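Local coordinates for thermotoga maritima TmcAL (Thermotoga maritima, PDB 5Y0T), which belongs to the HIGH nucleotidyl transferase family of the HUP clan and holds adenosine-5'-rp-alpha-thio-triphosphate in this crystal form, at residues Leu257-Phe269 against Phe283-Phe296. Numbering follows the deposited sequence.
Sequences LLSFFRLKNMDFF and FHVCARQTGSYRDF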
ATOM      1  N   LEU A 257       6.814  -2.566  -1.073  1.00 20.70           N
ATOM      2  CA  LEU A 257       7.189  -1.789   0.103  1.00 21.00           C
ATOM      3  C   LEU A 257       7.603  -0.377  -0.292  1.00 23.68           C
ATOM      4  O   LEU A 257       7.139   0.620   0.279  1.00 24.24           O
ATOM      5  CB  LEU A 257       8.329  -2.487   0.857  1.00 19.13           C
ATOM      6  CG  LEU A 257       7.919  -3.801   1.509  1.00 26.33           C
ATOM      7  CD1 LEU A 257       9.125  -4.501   2.128  1.00 25.95           C
ATOM      8  CD2 LEU A 257       6.841  -3.553   2.538  1.00 25.71           C
ATOM      9  N   LEU A 258       8.456  -0.295  -1.307  1.00 22.70           N
ATOM     10  CA  LEU A 258       8.987   0.987  -1.723  1.00 24.42           C
ATOM     11  C   LEU A 258       7.865   1.868  -2.278  1.00 25.38           C
ATOM     12  O   LEU A 258       7.781   3.060  -1.949  1.00 24.20           O
ATOM     13  CB  LEU A 258      10.109   0.800  -2.754  1.00 19.78           C
ATOM     14  CG  LEU A 258      10.704   2.100  -3.322  1.00 29.12           C
ATOM     15  CD1 LEU A 258      11.196   2.997  -2.191  1.00 27.14           C
ATOM     16  CD2 LEU A 258      11.844   1.809  -4.302  1.00 30.62           C
ATOM     17  N   SER A 259       7.000   1.278  -3.098  1.00 23.93           N
ATOM     18  CA  SER A 259       5.886   2.015  -3.687  1.00 22.23           C
ATOM     19  C   SER A 259       4.905   2.473  -2.605  1.00 23.95           C
ATOM     20  O   SER A 259       4.393   3.589  -2.634  1.00 22.89           O
ATOM     21  CB  SER A 259       5.160   1.154  -4.733  1.00 19.63           C
ATOM     22  OG  SER A 259       5.991   0.892  -5.852  1.00 27.14           O
ATOM     23  N   PHE A 260       4.654   1.599  -1.646  1.00 21.82           N
ATOM     24  CA  PHE A 260       3.763   1.909  -0.535  1.00 24.03           C
ATOM     25  C   PHE A 260       4.306   3.116   0.274  1.00 24.88           C
ATOM     26  O   PHE A 260       3.554   4.028   0.620  1.00 23.18           O
ATOM     27  CB  PHE A 260       3.592   0.647   0.333  1.00 23.15           C
ATOM     28  CG  PHE A 260       2.695   0.830   1.529  1.00 25.33           C
ATOM     29  CD1 PHE A 260       3.209   1.312   2.727  1.00 22.38           C
ATOM     30  CD2 PHE A 260       1.351   0.493   1.468  1.00 25.49           C
ATOM     31  CE1 PHE A 260       2.391   1.484   3.834  1.00 25.23           C
ATOM     32  CE2 PHE A 260       0.522   0.662   2.583  1.00 25.42           C
ATOM     33  CZ  PHE A 260       1.051   1.161   3.765  1.00 23.97           C
ATOM     34  N   PHE A 261       5.615   3.166   0.514  1.00 24.40           N
ATOM     35  CA  PHE A 261       6.186   4.283   1.284  1.00 22.82           C
ATOM     36  C   PHE A 261       6.069   5.614   0.545  1.00 29.47           C
ATOM     37  O   PHE A 261       6.028   6.662   1.177  1.00 29.09           O
ATOM     38  CB  PHE A 261       7.654   4.021   1.653  1.00 23.41           C
ATOM     39  CG  PHE A 261       7.856   2.754   2.431  1.00 26.01           C
ATOM     40  CD1 PHE A 261       6.828   2.237   3.202  1.00 30.77           C
ATOM     41  CD2 PHE A 261       9.049   2.058   2.357  1.00 28.84           C
ATOM     42  CE1 PHE A 261       6.983   1.051   3.905  1.00 31.36           C
ATOM     43  CE2 PHE A 261       9.211   0.869   3.050  1.00 24.59           C
ATOM     44  CZ  PHE A 261       8.182   0.363   3.826  1.00 29.91           C
ATOM     45  N   ARG A 262       5.989   5.583  -0.782  1.00 28.83           N
ATOM     46  CA  ARG A 262       5.799   6.818  -1.542  1.00 24.80           C
ATOM     47  C   ARG A 262       4.378   7.353  -1.438  1.00 26.80           C
ATOM     48  O   ARG A 262       4.078   8.451  -1.913  1.00 32.11           O
ATOM     49  CB  ARG A 262       6.142   6.614  -3.020  1.00 36.21           C
ATOM     50  CG  ARG A 262       7.603   6.344  -3.291  1.00 36.65           C
ATOM     51  CD  ARG A 262       7.889   6.328  -4.782  1.00 29.28           C
ATOM     52  NE  ARG A 262       9.321   6.227  -5.032  1.00 28.39           N
ATOM     53  CZ  ARG A 262       9.889   6.341  -6.224  1.00 33.19           C
ATOM     54  NH1 ARG A 262       9.148   6.579  -7.298  1.00 27.20           N
ATOM     55  NH2 ARG A 262      11.212   6.242  -6.337  1.00 31.03           N
ATOM     56  N   LEU A 263       3.499   6.570  -0.832  1.00 25.49           N
ATOM     57  CA  LEU A 263       2.118   6.976  -0.645  1.00 27.50           C
ATOM     58  C   LEU A 263       1.937   7.682   0.700  1.00 34.53           C
ATOM     59  O   LEU A 263       0.885   8.269   0.964  1.00 31.72           O
ATOM     60  CB  LEU A 263       1.193   5.747  -0.734  1.00 22.61           C
ATOM     61  CG  LEU A 263       1.202   5.001  -2.082  1.00 20.05           C
ATOM     62  CD1 LEU A 263       0.321   3.727  -2.045  1.00 21.52           C
ATOM     63  CD2 LEU A 263       0.767   5.943  -3.207  1.00 25.43           C
ATOM     64  N   LYS A 264       2.972   7.634   1.537  1.00 28.07           N
ATOM     65  CA  LYS A 264       2.852   8.062   2.928  1.00 26.14           C
ATOM     66  C   LYS A 264       3.721   9.254   3.251  1.00 32.33           C
ATOM     67  O   LYS A 264       4.817   9.384   2.713  1.00 27.42           O
ATOM     68  CB  LYS A 264       3.218   6.907   3.875  1.00 23.42           C
ATOM     69  CG  LYS A 264       2.365   5.664   3.690  1.00 28.61           C
ATOM     70  CD  LYS A 264       0.904   5.965   3.944  1.00 34.43           C
ATOM     71  CE  LYS A 264       0.060   4.702   3.841  1.00 46.97           C
ATOM     72  NZ  LYS A 264      -1.260   4.887   4.510  1.00 49.87           N
ATOM     73  N   ASN A 265       3.228  10.126   4.128  1.00 35.17           N
ATOM     74  CA  ASN A 265       4.027  11.262   4.579  1.00 35.43           C
ATOM     75  C   ASN A 265       4.613  10.988   5.960  1.00 33.88           C
ATOM     76  O   ASN A 265       4.391   9.917   6.538  1.00 31.96           O
ATOM     77  CB  ASN A 265       3.206  12.561   4.579  1.00 35.51           C
ATOM     78  CG  ASN A 265       2.024  12.539   5.559  1.00 52.76           C
ATOM     79  OD1 ASN A 265       1.876  11.636   6.389  1.00 54.47           O
ATOM     80  ND2 ASN A 265       1.182  13.563   5.466  1.00 62.39           N
ATOM     81  N   MET A 266       5.368  11.952   6.484  1.00 31.96           N
ATOM     82  CA  MET A 266       6.078  11.744   7.740  1.00 32.90           C
ATOM     83  C   MET A 266       5.112  11.545   8.897  1.00 34.74           C
ATOM     84  O   MET A 266       5.400  10.773   9.825  1.00 31.15           O
ATOM     85  CB  MET A 266       7.023  12.913   8.026  1.00 35.96           C
ATOM     86  CG  MET A 266       8.419  12.685   7.483  1.00 33.21           C
ATOM     87  SD  MET A 266       9.523  14.070   7.836  1.00 63.81           S
ATOM     88  CE  MET A 266       9.633  13.966   9.621  1.00 59.15           C
ATOM     89  N   ASP A 267       3.965  12.224   8.819  1.00 33.26           N
ATOM     90  CA  ASP A 267       2.896  12.085   9.811  1.00 39.42           C
ATOM     91  C   ASP A 267       2.492  10.627   9.991  1.00 34.92           C
ATOM     92  O   ASP A 267       2.229  10.181  11.106  1.00 35.91           O
ATOM     93  CB  ASP A 267       1.663  12.906   9.419  1.00 47.09           C
ATOM     94  CG  ASP A 267       1.903  14.403   9.519  1.00 67.27           C
ATOM     95  OD1 ASP A 267       2.918  14.804  10.131  1.00 74.34           O
ATOM     96  OD2 ASP A 267       1.073  15.177   8.993  1.00 70.72           O
ATOM     97  N   PHE A 268       2.441   9.888   8.887  1.00 24.85           N
ATOM     98  CA  PHE A 268       2.100   8.481   8.955  1.00 26.14           C
ATOM     99  C   PHE A 268       3.161   7.708   9.729  1.00 27.85           C
ATOM    100  O   PHE A 268       2.830   6.974  10.657  1.00 29.39           O
ATOM    101  CB  PHE A 268       1.915   7.900   7.542  1.00 25.92           C
ATOM    102  CG  PHE A 268       1.847   6.413   7.511  1.00 28.43           C
ATOM    103  CD1 PHE A 268       0.636   5.760   7.670  1.00 27.20           C
ATOM    104  CD2 PHE A 268       2.992   5.658   7.320  1.00 26.61           C
ATOM    105  CE1 PHE A 268       0.569   4.386   7.643  1.00 30.78           C
ATOM    106  CE2 PHE A 268       2.923   4.279   7.306  1.00 25.11           C
ATOM    107  CZ  PHE A 268       1.720   3.645   7.464  1.00 28.41           C
ATOM    108  N   PHE A 269       4.429   7.850   9.352  1.00 28.81           N
ATOM    109  CA  PHE A 269       5.488   7.052   9.989  1.00 29.57           C
ATOM    110  C   PHE A 269       5.644   7.372  11.480  1.00 31.50           C
ATOM    111  O   PHE A 269       5.987   6.493  12.272  1.00 29.64           O
ATOM    112  CB  PHE A 269       6.833   7.241   9.270  1.00 29.06           C
ATOM    113  CG  PHE A 269       6.827   6.758   7.837  1.00 29.53           C
ATOM    114  CD1 PHE A 269       6.763   5.399   7.543  1.00 27.96           C
ATOM    115  CD2 PHE A 269       6.888   7.664   6.788  1.00 31.44           C
ATOM    116  CE1 PHE A 269       6.752   4.952   6.234  1.00 28.18           C
ATOM    117  CE2 PHE A 269       6.870   7.226   5.469  1.00 29.47           C
ATOM    118  CZ  PHE A 269       6.807   5.876   5.187  1.00 26.94           C
ATOM    119  N   PHE A 283      12.869   7.430   6.125  1.00 27.54           N
ATOM    120  CA  PHE A 283      11.939   6.616   5.336  1.00 28.82           C
ATOM    121  C   PHE A 283      11.309   7.470   4.235  1.00 31.81           C
ATOM    122  O   PHE A 283      11.237   7.053   3.088  1.00 29.85           O
ATOM    123  CB  PHE A 283      10.832   5.998   6.208  1.00 27.06           C
ATOM    124  CG  PHE A 283      11.070   4.555   6.576  1.00 24.65           C
ATOM    125  CD1 PHE A 283      12.190   4.191   7.308  1.00 28.78           C
ATOM    126  CD2 PHE A 283      10.163   3.560   6.203  1.00 22.99           C
ATOM    127  CE1 PHE A 283      12.413   2.866   7.667  1.00 25.47           C
ATOM    128  CE2 PHE A 283      10.377   2.228   6.559  1.00 27.00           C
ATOM    129  CZ  PHE A 283      11.502   1.876   7.283  1.00 24.25           C
ATOM    130  N   HIS A 284      10.881   8.675   4.592  1.00 32.51           N
ATOM    131  CA  HIS A 284      10.179   9.545   3.655  1.00 28.57           C
ATOM    132  C   HIS A 284      11.057   9.950   2.476  1.00 35.42           C
ATOM    133  O   HIS A 284      10.640   9.860   1.312  1.00 35.37           O
ATOM    134  CB  HIS A 284       9.667  10.790   4.379  1.00 28.55           C
ATOM    135  CG  HIS A 284       8.776  11.654   3.538  1.00 35.66           C
ATOM    136  ND1 HIS A 284       9.244  12.744   2.835  1.00 39.04           N
ATOM    137  CD2 HIS A 284       7.447  11.583   3.283  1.00 37.83           C
ATOM    138  CE1 HIS A 284       8.241  13.312   2.189  1.00 36.02           C
ATOM    139  NE2 HIS A 284       7.139  12.629   2.448  1.00 35.19           N
ATOM    140  N   VAL A 285      12.273  10.402   2.784  1.00 31.57           N
ATOM    141  CA  VAL A 285      13.206  10.866   1.764  1.00 32.15           C
ATOM    142  C   VAL A 285      13.739   9.707   0.923  1.00 27.68           C
ATOM    143  O   VAL A 285      13.737   9.782  -0.301  1.00 33.49           O
ATOM    144  CB  VAL A 285      14.390  11.637   2.396  1.00 36.83           C
ATOM    145  CG1 VAL A 285      15.385  12.083   1.324  1.00 42.13           C
ATOM    146  CG2 VAL A 285      13.885  12.845   3.171  1.00 42.59           C
ATOM    147  N   CYS A 286      14.178   8.628   1.573  1.00 29.34           N
ATOM    148  CA  CYS A 286      14.769   7.514   0.833  1.00 25.93           C
ATOM    149  C   CYS A 286      13.766   6.825  -0.083  1.00 28.94           C
ATOM    150  O   CYS A 286      14.134   6.322  -1.147  1.00 31.45           O
ATOM    151  CB  CYS A 286      15.383   6.489   1.791  1.00 26.23           C
ATOM    152  SG  CYS A 286      16.876   7.122   2.611  1.00 32.97           S
ATOM    153  N   ALA A 287      12.500   6.803   0.325  1.00 27.14           N
ATOM    154  CA  ALA A 287      11.459   6.187  -0.503  1.00 26.79           C
ATOM    155  C   ALA A 287      11.316   6.928  -1.832  1.00 26.47           C
ATOM    156  O   ALA A 287      11.073   6.325  -2.877  1.00 29.98           O
ATOM    157  CB  ALA A 287      10.130   6.170   0.236  1.00 28.67           C
ATOM    158  N   ARG A 288      11.444   8.243  -1.777  1.00 30.65           N
ATOM    159  CA  ARG A 288      11.302   9.074  -2.968  1.00 33.17           C
ATOM    160  C   ARG A 288      12.577   9.171  -3.808  1.00 31.03           C
ATOM    161  O   ARG A 288      12.514   9.424  -5.016  1.00 33.59           O
ATOM    162  CB  ARG A 288      10.804  10.462  -2.561  1.00 36.84           C
ATOM    163  CG  ARG A 288       9.333  10.434  -2.155  1.00 31.23           C
ATOM    164  CD  ARG A 288       8.978  11.492  -1.118  1.00 33.41           C
ATOM    165  NE  ARG A 288       7.559  11.410  -0.774  1.00 33.99           N
ATOM    166  CZ  ARG A 288       7.025  10.489   0.028  1.00 34.37           C
ATOM    167  NH1 ARG A 288       7.788   9.560   0.594  1.00 34.75           N
ATOM    168  NH2 ARG A 288       5.717  10.494   0.268  1.00 33.16           N
ATOM    169  N   GLN A 289      13.733   9.003  -3.174  1.00 30.78           N
ATOM    170  CA  GLN A 289      14.998   9.144  -3.890  1.00 34.50           C
ATOM    171  C   GLN A 289      15.613   7.840  -4.423  1.00 38.11           C
ATOM    172  O   GLN A 289      16.530   7.884  -5.248  1.00 40.48           O
ATOM    173  CB  GLN A 289      16.002   9.857  -2.991  1.00 34.48           C
ATOM    174  CG  GLN A 289      15.614  11.301  -2.720  1.00 44.04           C
ATOM    175  CD  GLN A 289      15.340  12.091  -4.001  1.00 51.05           C
ATOM    176  OE1 GLN A 289      16.089  12.000  -4.981  1.00 53.06           O
ATOM    177  NE2 GLN A 289      14.265  12.872  -3.994  1.00 45.33           N
ATOM    178  N   THR A 290      15.091   6.690  -3.999  1.00 30.40           N
ATOM    179  CA  THR A 290      15.619   5.414  -4.476  1.00 29.44           C
ATOM    180  C   THR A 290      14.596   4.687  -5.348  1.00 32.78           C
ATOM    181  O   THR A 290      13.397   4.954  -5.266  1.00 32.48           O
ATOM    182  CB  THR A 290      16.050   4.476  -3.305  1.00 26.22           C
ATOM    183  OG1 THR A 290      14.914   4.138  -2.496  1.00 29.70           O
ATOM    184  CG2 THR A 290      17.134   5.139  -2.453  1.00 29.93           C
ATOM    185  N   GLY A 291      15.089   3.813  -6.223  1.00 31.52           N
ATOM    186  CA  GLY A 291      14.255   3.083  -7.160  1.00 34.91           C
ATOM    187  C   GLY A 291      14.090   1.596  -6.900  1.00 35.30           C
ATOM    188  O   GLY A 291      13.378   0.923  -7.641  1.00 34.36           O
ATOM    189  N   SER A 292      14.762   1.078  -5.874  1.00 30.45           N
ATOM    190  CA  SER A 292      14.580  -0.314  -5.462  1.00 28.74           C
ATOM    191  C   SER A 292      14.683  -0.406  -3.955  1.00 29.50           C
ATOM    192  O   SER A 292      15.341   0.417  -3.321  1.00 32.16           O
ATOM    193  CB  SER A 292      15.618  -1.238  -6.103  1.00 30.87           C
ATOM    194  OG  SER A 292      16.888  -1.065  -5.487  1.00 32.84           O
ATOM    195  N   TYR A 293      14.050  -1.429  -3.392  1.00 26.67           N
ATOM    196  CA  TYR A 293      14.019  -1.623  -1.958  1.00 29.22           C
ATOM    197  C   TYR A 293      15.423  -1.900  -1.436  1.00 31.00           C
ATOM    198  O   TYR A 293      15.780  -1.492  -0.327  1.00 24.53           O
ATOM    199  CB  TYR A 293      13.066  -2.767  -1.605  1.00 25.84           C
ATOM    200  CG  TYR A 293      12.826  -2.944  -0.126  1.00 25.23           C
ATOM    201  CD1 TYR A 293      12.424  -1.879   0.669  1.00 25.64           C
ATOM    202  CD2 TYR A 293      13.001  -4.183   0.476  1.00 24.81           C
ATOM    203  CE1 TYR A 293      12.208  -2.052   2.045  1.00 24.76           C
ATOM    204  CE2 TYR A 293      12.790  -4.359   1.827  1.00 25.73           C
ATOM    205  CZ  TYR A 293      12.389  -3.296   2.603  1.00 23.98           C
ATOM    206  OH  TYR A 293      12.170  -3.500   3.950  1.00 24.89           O
ATOM    207  N   ARG A 294      16.231  -2.570  -2.246  1.00 30.24           N
ATOM    208  CA  ARG A 294      17.623  -2.792  -1.863  1.00 34.72           C
ATOM    209  C   ARG A 294      18.322  -1.439  -1.693  1.00 32.44           C
ATOM    210  O   ARG A 294      19.011  -1.210  -0.703  1.00 30.54           O
ATOM    211  CB  ARG A 294      18.356  -3.648  -2.902  1.00 40.03           C
ATOM    212  CG  ARG A 294      19.739  -4.104  -2.450  1.00 51.14           C
ATOM    213  CD  ARG A 294      20.574  -4.668  -3.596  1.00 62.43           C
ATOM    214  NE  ARG A 294      20.968  -3.628  -4.545  1.00 77.25           N
ATOM    215  CZ  ARG A 294      22.003  -2.807  -4.374  1.00 84.65           C
ATOM    216  NH1 ARG A 294      22.756  -2.896  -3.283  1.00 83.60           N
ATOM    217  NH2 ARG A 294      22.282  -1.891  -5.294  1.00 87.05           N
ATOM    218  N   ASP A 295      18.132  -0.541  -2.654  1.00 30.44           N
ATOM    219  CA  ASP A 295      18.739   0.786  -2.553  1.00 30.94           C
ATOM    220  C   ASP A 295      18.103   1.579  -1.412  1.00 34.69           C
ATOM    221  O   ASP A 295      18.793   2.332  -0.718  1.00 36.91           O
ATOM    222  CB  ASP A 295      18.614   1.559  -3.871  1.00 30.54           C
ATOM    223  CG  ASP A 295      19.485   0.979  -4.977  1.00 37.31           C
ATOM    224  OD1 ASP A 295      20.355   0.131  -4.677  1.00 36.29           O
ATOM    225  OD2 ASP A 295      19.304   1.374  -6.149  1.00 39.35           O
ATOM    226  N   PHE A 296      16.789   1.416  -1.232  1.00 29.67           N
ATOM    227  CA  PHE A 296      16.078   2.045  -0.118  1.00 30.16           C
ATOM    228  C   PHE A 296      16.730   1.712   1.222  1.00 30.65           C
ATOM    229  O   PHE A 296      17.002   2.599   2.027  1.00 31.65           O
ATOM    230  CB  PHE A 296      14.614   1.595  -0.090  1.00 30.69           C
ATOM    231  CG  PHE A 296      13.849   2.061   1.127  1.00 27.85           C
ATOM    232  CD1 PHE A 296      13.611   1.197   2.190  1.00 24.55           C
ATOM    233  CD2 PHE A 296      13.344   3.356   1.193  1.00 27.88           C
ATOM    234  CE1 PHE A 296      12.895   1.617   3.301  1.00 23.95           C
ATOM    235  CE2 PHE A 296      12.614   3.785   2.306  1.00 24.24           C
ATOM    236  CZ  PHE A 296      12.399   2.913   3.366  1.00 22.65           C
TER
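Phe261 sits as a knob in a hole made by Phe283, Ala287, Tyr293 and Phe296. Its CB rests 3.6 Å from Ala287 CB. CG lies anti to the carbonyl carbon (chi1 -57°), which carries the ring past this alanine to Phe283 and Phe296. Phe283 turns its edge to one face of the Phe261 ring, with the planes at 55°. The same Phe283 ring presents its edge, offset, to the face of Phe269, while its CB stands almost over the centre of that face. Phe296 meets Phe261 obliquely, CZ to CD2 at 3.6 Å. Next to the cluster, Leu257 lays CD1 over the Tyr293 ring in a CH-pi contact. Leu258 reaches the loop 290-292 between helices 279-289 and 293-300: CD2 comes within 3.4 Å of Ser292 N, and CD1 packs on Ala287 and Phe296.

Two arginines bind backbone oxygens across the contact. The extended Arg262 chain sends NE to Ala287 O at 2.8 Å. This oxygen lies in the guanidinium plane, and the bond is fairly straight (162°). Its NH2 donates to Thr290 O and also to Arg408 O of the second subunit. Arg262 thus ties the end of helix 279-289 to the dimer interface. In the other direction, Arg288 NH2 binds Lys264 O at 2.8 Å, from above the carbonyl plane. Arg288 NH1 is held by His284 O and only weakly by Phe261 O. The His284 ring lies against the Arg288 guanidinium.

Against this buried core, the edge at Asn265 is looser. Asn265 is exposed, and its OD1 caps the next helix by accepting from Phe268 N. Met266 and His284 are partly exposed; Met266 CG lies 3.8 Å from His284 CB. Helix 307-318 covers the aromatic side. The motif is a knob-into-hole contact within a four-phenylalanine cluster, joining helices 254-261, 266-270, 279-289 and 293-300.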